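Side-chain contacts in tRNA threonylcarbamoyladenosine dehydratase (Escherichia coli, PDB 4D79), which catalyses the ATP-dependent dehydration of threonylcarbamoyladenosine at position 37 of tRNAs to its cyclic form, and can accept sulfur from the desulfurase CsdA in vitro: residues Trp44-Leu49 / Glu91-Ile96; Ala137-Cys142 / Glu183-Asp188. All coordinates share one frame; numbering follows the deposited sequence.

How the interactions relate
Both interactions join pairs of helices in the Rossmann-like ThiF fold, but on opposite sides of the chain's centre, with contact centres 29 Å apart and nearest atoms about 12 Å apart. They follow one another along the chain without interleaving. Neither touches the nucleotide: the side chain of A46 in interaction 1 and that of I139 in interaction 2 are each about 11 Å from the bound ATP. Their chemistry differs. Interaction 1 combines a salt bridge between a buried glutamate and a partly exposed arginine with modest apolar packing beside the second subunit, whereas interaction 2 is wholly apolar and no other chain of the assembly touches its segments.

Interaction 1 (Trp44-Leu49 / Glu91-Ile96); sequences WAAEAL and ERIRQI
E47 and R92 join two consecutive helices of the Rossmann-type fold, 42-51 and 85-96, by a side-on salt bridge. The helices run nearly parallel, at 22°, and the axes of the two segments come no closer than 10.2 Å, so mostly side chains bridge the gap. The tight part is the ion pair. R92 reaches out with an extended chain, and its NE donates to E47 OE1 at 2.7 Å while its NH2 donates to OE2, also at 2.7 Å. Both oxygens are met on their syn sides, with carboxylate and guanidinium planes only 17° apart. E47 CG lies anti to the backbone N, and the bend at chi2 (87°) then swings the acid across to the arginine. R51 NE forms a second salt bridge to E47 OE2, and R92 NH2 also bonds I74 O of the second subunit. Replacing R92 by alanine is likely to leave E47 OE1 without its charged mate and OE2 with R51 alone of the two arginines, and to remove the bond to the second subunit. Partly exposed R92 marks the solvent side; E47, A46, I93 and I96 are buried. Toward the sheet the fit is looser: A46 CB and I93 CD1 are 4.2 Å apart, and both residues also touch L59 of strand 56-60. Back at the carboxylate, the I96 methyl CD1 rests 3.5 Å from E47 OE1.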
loop_
_atom_site.group_PDB
_atom_site.type_symbol
_atom_site.label_atom_id
_atom_site.label_comp_id
_atom_site.label_asym_id
_atom_site.label_seq_id
_atom_site.Cartn_x
_atom_site.Cartn_y
_atom_site.Cartn_z
ATOM N N TRP B 44 6.918 -3.066 -2.580
ATOM C CA TRP B 44 6.008 -2.880 -1.459
ATOM C C TRP B 44 5.819 -4.163 -0.662
ATOM O O TRP B 44 5.678 -4.102 0.559
ATOM C CB TRP B 44 4.644 -2.354 -1.933
ATOM C CG TRP B 44 4.792 -1.192 -2.791
ATOM C CD1 TRP B 44 4.907 -1.215 -4.129
ATOM C CD2 TRP B 44 4.892 0.194 -2.400
ATOM N NE1 TRP B 44 5.049 0.038 -4.616
ATOM C CE2 TRP B 44 5.042 0.935 -3.585
ATOM C CE3 TRP B 44 4.837 0.868 -1.177
ATOM C CZ2 TRP B 44 5.177 2.313 -3.592
ATOM C CZ3 TRP B 44 4.947 2.243 -1.176
ATOM C CH2 TRP B 44 5.121 2.955 -2.373
ATOM N N ALA B 45 5.829 -5.337 -1.310
ATOM C CA ALA B 45 5.800 -6.568 -0.535
ATOM C C ALA B 45 7.003 -6.621 0.408
ATOM O O ALA B 45 6.883 -6.992 1.584
ATOM C CB ALA B 45 5.764 -7.779 -1.472
ATOM N N ALA B 46 8.178 -6.254 -0.100
ATOM C CA ALA B 46 9.379 -6.317 0.711
ATOM C C ALA B 46 9.277 -5.373 1.895
ATOM O O ALA B 46 9.653 -5.737 3.025
ATOM C CB ALA B 46 10.603 -5.999 -0.150
ATOM N N GLU B 47 8.762 -4.158 1.646
ATOM C CA GLU B 47 8.497 -3.185 2.696
ATOM C C GLU B 47 7.575 -3.767 3.758
ATOM O O GLU B 47 7.848 -3.687 4.959
ATOM C CB GLU B 47 7.883 -1.916 2.087
ATOM C CG GLU B 47 7.529 -0.819 3.087
ATOM C CD GLU B 47 8.686 0.108 3.387
ATOM O OE1 GLU B 47 9.780 -0.126 2.824
ATOM O OE2 GLU B 47 8.484 1.090 4.155
ATOM N N ALA B 48 6.477 -4.363 3.331
ATOM C CA ALA B 48 5.506 -4.886 4.280
ATOM C C ALA B 48 6.084 -6.035 5.122
ATOM O O ALA B 48 5.780 -6.148 6.326
ATOM C CB ALA B 48 4.272 -5.348 3.523
ATOM N N LEU B 49 6.888 -6.901 4.513
ATOM C CA LEU B 49 7.531 -7.982 5.274
ATOM C C LEU B 49 8.445 -7.422 6.361
ATOM O O LEU B 49 8.429 -7.877 7.503
ATOM C CB LEU B 49 8.330 -8.866 4.343
ATOM C CG LEU B 49 7.548 -9.679 3.344
ATOM C CD1 LEU B 49 8.534 -10.246 2.318
ATOM C CD2 LEU B 49 6.751 -10.756 3.994
ATOM N N GLU B 91 19.041 -1.952 1.692
ATOM C CA GLU B 91 19.502 -0.922 2.615
ATOM C C GLU B 91 18.337 -0.285 3.354
ATOM O O GLU B 91 18.453 0.080 4.534
ATOM C CB GLU B 91 20.296 0.152 1.874
ATOM C CG GLU B 91 20.923 1.137 2.834
ATOM C CD GLU B 91 21.848 0.450 3.832
ATOM O OE1 GLU B 91 22.439 -0.601 3.479
ATOM O OE2 GLU B 91 21.939 0.932 4.983
ATOM N N ARG B 92 17.213 -0.102 2.664
ATOM C CA ARG B 92 16.025 0.406 3.324
ATOM C C ARG B 92 15.535 -0.554 4.403
ATOM O O ARG B 92 15.159 -0.118 5.502
ATOM C CB ARG B 92 14.937 0.651 2.293
ATOM C CG ARG B 92 13.729 1.298 2.884
ATOM C CD ARG B 92 12.709 1.687 1.808
ATOM N NE ARG B 92 11.447 1.960 2.456
ATOM C CZ ARG B 92 11.148 3.117 3.035
ATOM N NH1 ARG B 92 12.016 4.132 3.006
ATOM N NH2 ARG B 92 9.989 3.243 3.659
ATOM N N ILE B 93 15.514 -1.858 4.105
ATOM C CA ILE B 93 15.050 -2.836 5.090
ATOM C C ILE B 93 15.934 -2.800 6.331
ATOM O O ILE B 93 15.439 -2.916 7.462
ATOM C CB ILE B 93 14.981 -4.241 4.462
ATOM C CG1 ILE B 93 13.817 -4.270 3.463
ATOM C CG2 ILE B 93 14.827 -5.299 5.551
ATOM C CD1 ILE B 93 13.767 -5.496 2.613
ATOM N N ARG B 94 17.243 -2.590 6.144
ATOM C CA ARG B 94 18.173 -2.501 7.273
ATOM C C ARG B 94 17.916 -1.260 8.124
ATOM O O ARG B 94 18.256 -1.245 9.315
ATOM C CB ARG B 94 19.621 -2.504 6.764
ATOM C CG ARG B 94 20.004 -3.830 6.072
ATOM C CD ARG B 94 21.453 -3.917 5.632
ATOM N NE ARG B 94 21.653 -5.088 4.768
ATOM C CZ ARG B 94 21.992 -5.051 3.482
ATOM N NH1 ARG B 94 22.202 -3.890 2.875
ATOM N NH2 ARG B 94 22.139 -6.190 2.800
ATOM N N GLN B 95 17.342 -0.203 7.529
ATOM C CA GLN B 95 16.914 0.974 8.283
ATOM C C GLN B 95 15.601 0.735 9.007
ATOM O O GLN B 95 15.375 1.305 10.083
ATOM C CB GLN B 95 16.785 2.180 7.342
ATOM C CG GLN B 95 18.125 2.778 7.031
ATOM C CD GLN B 95 18.557 3.726 8.144
ATOM O OE1 GLN B 95 17.779 4.581 8.606
ATOM N NE2 GLN B 95 19.770 3.554 8.609
ATOM N N ILE B 96 14.744 -0.109 8.442
ATOM C CA ILE B 96 13.490 -0.452 9.088
ATOM C C ILE B 96 13.751 -1.330 10.295
ATOM O O ILE B 96 13.255 -1.063 11.396
ATOM C CB ILE B 96 12.538 -1.134 8.100
ATOM C CG1 ILE B 96 12.045 -0.091 7.054
ATOM C CG2 ILE B 96 11.339 -1.747 8.842
ATOM C CD1 ILE B 96 11.224 -0.686 5.928
#

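Interaction 2 (Ala137-Cys142 / Glu183-Asp188)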
loop_
_atom_site.group_PDB
_atom_site.type_symbol
_atom_site.label_atom_id
_atom_site.label_comp_id
_atom_site.label_asym_id
_atom_site.label_seq_id
_atom_site.Cartn_x
_atom_site.Cartn_y
_atom_site.Cartn_z
ATOM N N ALA B 137 8.695 -20.528 -14.765
ATOM C CA ALA B 137 9.723 -21.398 -14.208
ATOM C C ALA B 137 9.708 -21.366 -12.676
ATOM O O ALA B 137 9.852 -22.408 -12.022
ATOM C CB ALA B 137 11.086 -20.968 -14.741
ATOM N N LEU B 138 9.529 -20.178 -12.084
ATOM C CA LEU B 138 9.468 -20.094 -10.632
ATOM C C LEU B 138 8.235 -20.821 -10.110
ATOM O O LEU B 138 8.319 -21.620 -9.172
ATOM C CB LEU B 138 9.463 -18.623 -10.173
ATOM C CG LEU B 138 9.384 -18.367 -8.659
ATOM C CD1 LEU B 138 10.634 -18.924 -7.999
ATOM C CD2 LEU B 138 9.234 -16.883 -8.357
ATOM N N ILE B 139 7.077 -20.568 -10.724
ATOM C CA ILE B 139 5.829 -21.151 -10.233
ATOM C C ILE B 139 5.853 -22.664 -10.345
ATOM O O ILE B 139 5.458 -23.370 -9.409
ATOM C CB ILE B 139 4.631 -20.540 -10.979
ATOM C CG1 ILE B 139 4.452 -19.093 -10.514
ATOM C CG2 ILE B 139 3.324 -21.345 -10.753
ATOM C CD1 ILE B 139 3.537 -18.352 -11.383
ATOM N N ALA B 140 6.286 -23.184 -11.503
ATOM C CA ALA B 140 6.329 -24.626 -11.708
ATOM C C ALA B 140 7.238 -25.295 -10.679
ATOM O O ALA B 140 6.861 -26.302 -10.072
ATOM C CB ALA B 140 6.766 -24.925 -13.143
ATOM N N TYR B 141 8.396 -24.695 -10.406
ATOM C CA TYR B 141 9.318 -25.254 -9.428
ATOM C C TYR B 141 8.733 -25.240 -8.018
ATOM O O TYR B 141 8.789 -26.254 -7.305
ATOM C CB TYR B 141 10.651 -24.508 -9.465
ATOM C CG TYR B 141 11.668 -25.207 -8.592
ATOM C CD1 TYR B 141 12.437 -26.267 -9.097
ATOM C CD2 TYR B 141 11.795 -24.877 -7.268
ATOM C CE1 TYR B 141 13.350 -26.950 -8.285
ATOM C CE2 TYR B 141 12.700 -25.533 -6.443
ATOM C CZ TYR B 141 13.457 -26.585 -6.966
ATOM O OH TYR B 141 14.335 -27.212 -6.146
ATOM N N CYS B 142 8.185 -24.091 -7.563
ATOM C CA CYS B 142 7.656 -24.058 -6.212
ATOM C C CYS B 142 6.452 -24.967 -6.077
ATOM O O CYS B 142 6.308 -25.650 -5.061
ATOM C CB CYS B 142 7.265 -22.618 -5.809
ATOM S SG CYS B 142 8.735 -21.617 -5.642
ATOM N N GLU B 183 -0.795 -20.325 -19.957
ATOM C CA GLU B 183 -0.456 -20.966 -21.223
ATOM C C GLU B 183 0.980 -21.480 -21.221
ATOM O O GLU B 183 1.247 -22.588 -21.711
ATOM C CB GLU B 183 -0.699 -19.981 -22.374
ATOM C CG GLU B 183 -2.164 -19.546 -22.528
ATOM C CD GLU B 183 -3.154 -20.686 -22.316
ATOM O OE1 GLU B 183 -3.260 -21.560 -23.206
ATOM O OE2 GLU B 183 -3.823 -20.710 -21.257
ATOM N N ARG B 184 1.920 -20.704 -20.662
ATOM C CA ARG B 184 3.309 -21.157 -20.634
ATOM C C ARG B 184 3.499 -22.306 -19.653
ATOM O O ARG B 184 4.310 -23.215 -19.894
ATOM C CB ARG B 184 4.260 -20.014 -20.279
ATOM C CG ARG B 184 5.715 -20.366 -20.542
ATOM C CD ARG B 184 5.968 -20.443 -22.047
ATOM N NE ARG B 184 6.024 -19.132 -22.684
ATOM C CZ ARG B 184 7.151 -18.443 -22.851
ATOM N NH1 ARG B 184 8.310 -18.973 -22.482
ATOM N NH2 ARG B 184 7.132 -17.250 -23.434
ATOM N N LEU B 185 2.795 -22.271 -18.527
ATOM C CA LEU B 185 2.898 -23.376 -17.585
ATOM C C LEU B 185 2.506 -24.688 -18.241
ATOM O O LEU B 185 3.138 -25.724 -18.005
ATOM C CB LEU B 185 2.022 -23.125 -16.361
ATOM C CG LEU B 185 2.569 -22.147 -15.324
ATOM C CD1 LEU B 185 1.504 -21.734 -14.309
ATOM C CD2 LEU B 185 3.777 -22.762 -14.619
ATOM N N LYS B 186 1.470 -24.662 -19.061
ATOM C CA LYS B 186 1.014 -25.877 -19.712
ATOM C C LYS B 186 2.023 -26.339 -20.761
ATOM O O LYS B 186 2.505 -27.472 -20.710
ATOM C CB LYS B 186 -0.373 -25.642 -20.309
ATOM C CG LYS B 186 -0.926 -26.808 -21.135
ATOM C CD LYS B 186 -2.375 -26.546 -21.555
ATOM C CE LYS B 186 -2.888 -27.580 -22.555
ATOM N NZ LYS B 186 -4.358 -27.442 -22.814
ATOM N N SER B 187 2.406 -25.450 -21.679
ATOM C CA SER B 187 3.225 -25.855 -22.817
ATOM C C SER B 187 4.650 -26.196 -22.396
ATOM O O SER B 187 5.236 -27.149 -22.919
ATOM C CB SER B 187 3.210 -24.762 -23.890
ATOM O OG SER B 187 3.800 -23.564 -23.413
ATOM N N ASP B 188 5.228 -25.441 -21.455
ATOM C CA ASP B 188 6.642 -25.593 -21.115
ATOM C C ASP B 188 6.914 -26.480 -19.905
ATOM O O ASP B 188 8.062 -26.902 -19.728
ATOM C CB ASP B 188 7.287 -24.227 -20.838
ATOM C CG ASP B 188 7.541 -23.441 -22.097
ATOM O OD1 ASP B 188 6.820 -23.678 -23.081
ATOM O OD2 ASP B 188 8.456 -22.591 -22.106
#
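L185 reaches across to I139 and A140, joining helix 176-189 to helix 132-144 through a small patch of aliphatic side chains. From its CB, still 6.0 Å from A140 CB, the chain heads for the neighbouring helix. Chi1 of -78° puts CG beside the backbone N of L185 and anti to its carbonyl carbon, bringing CG to 4.7 Å from I139 CG2. Contact proper begins at the fork. One methyl, CD1, meets I139 CG2 at 4.0 Å. The other, CD2, lies 4.0 Å from A140 CB and equally near A140 N, so it rests against backbone as well as side chain; it also comes within 4.1 Å of I139 CG2, which therefore faces both prongs. The isoleucine and leucine side chains cross at about a right angle. With only a methyl at A140, the CA atoms of A140 and L185 come within 6.9 Å. No hydrogen bond spans the segments, and the three touching residues are buried. L181 and F189, one turn before and after L185, continue the apolar seam by packing on I139 and A140 respectively, while L185 also touches A136. Helix 132-144, the helix of the beta-alpha-beta crossover between the adjacent parallel strands 124-127 and 149-152 of the Rossmann-type sheet, thus has helix 176-189 against one flank, while L138 and Y141 pack on helix 114-118.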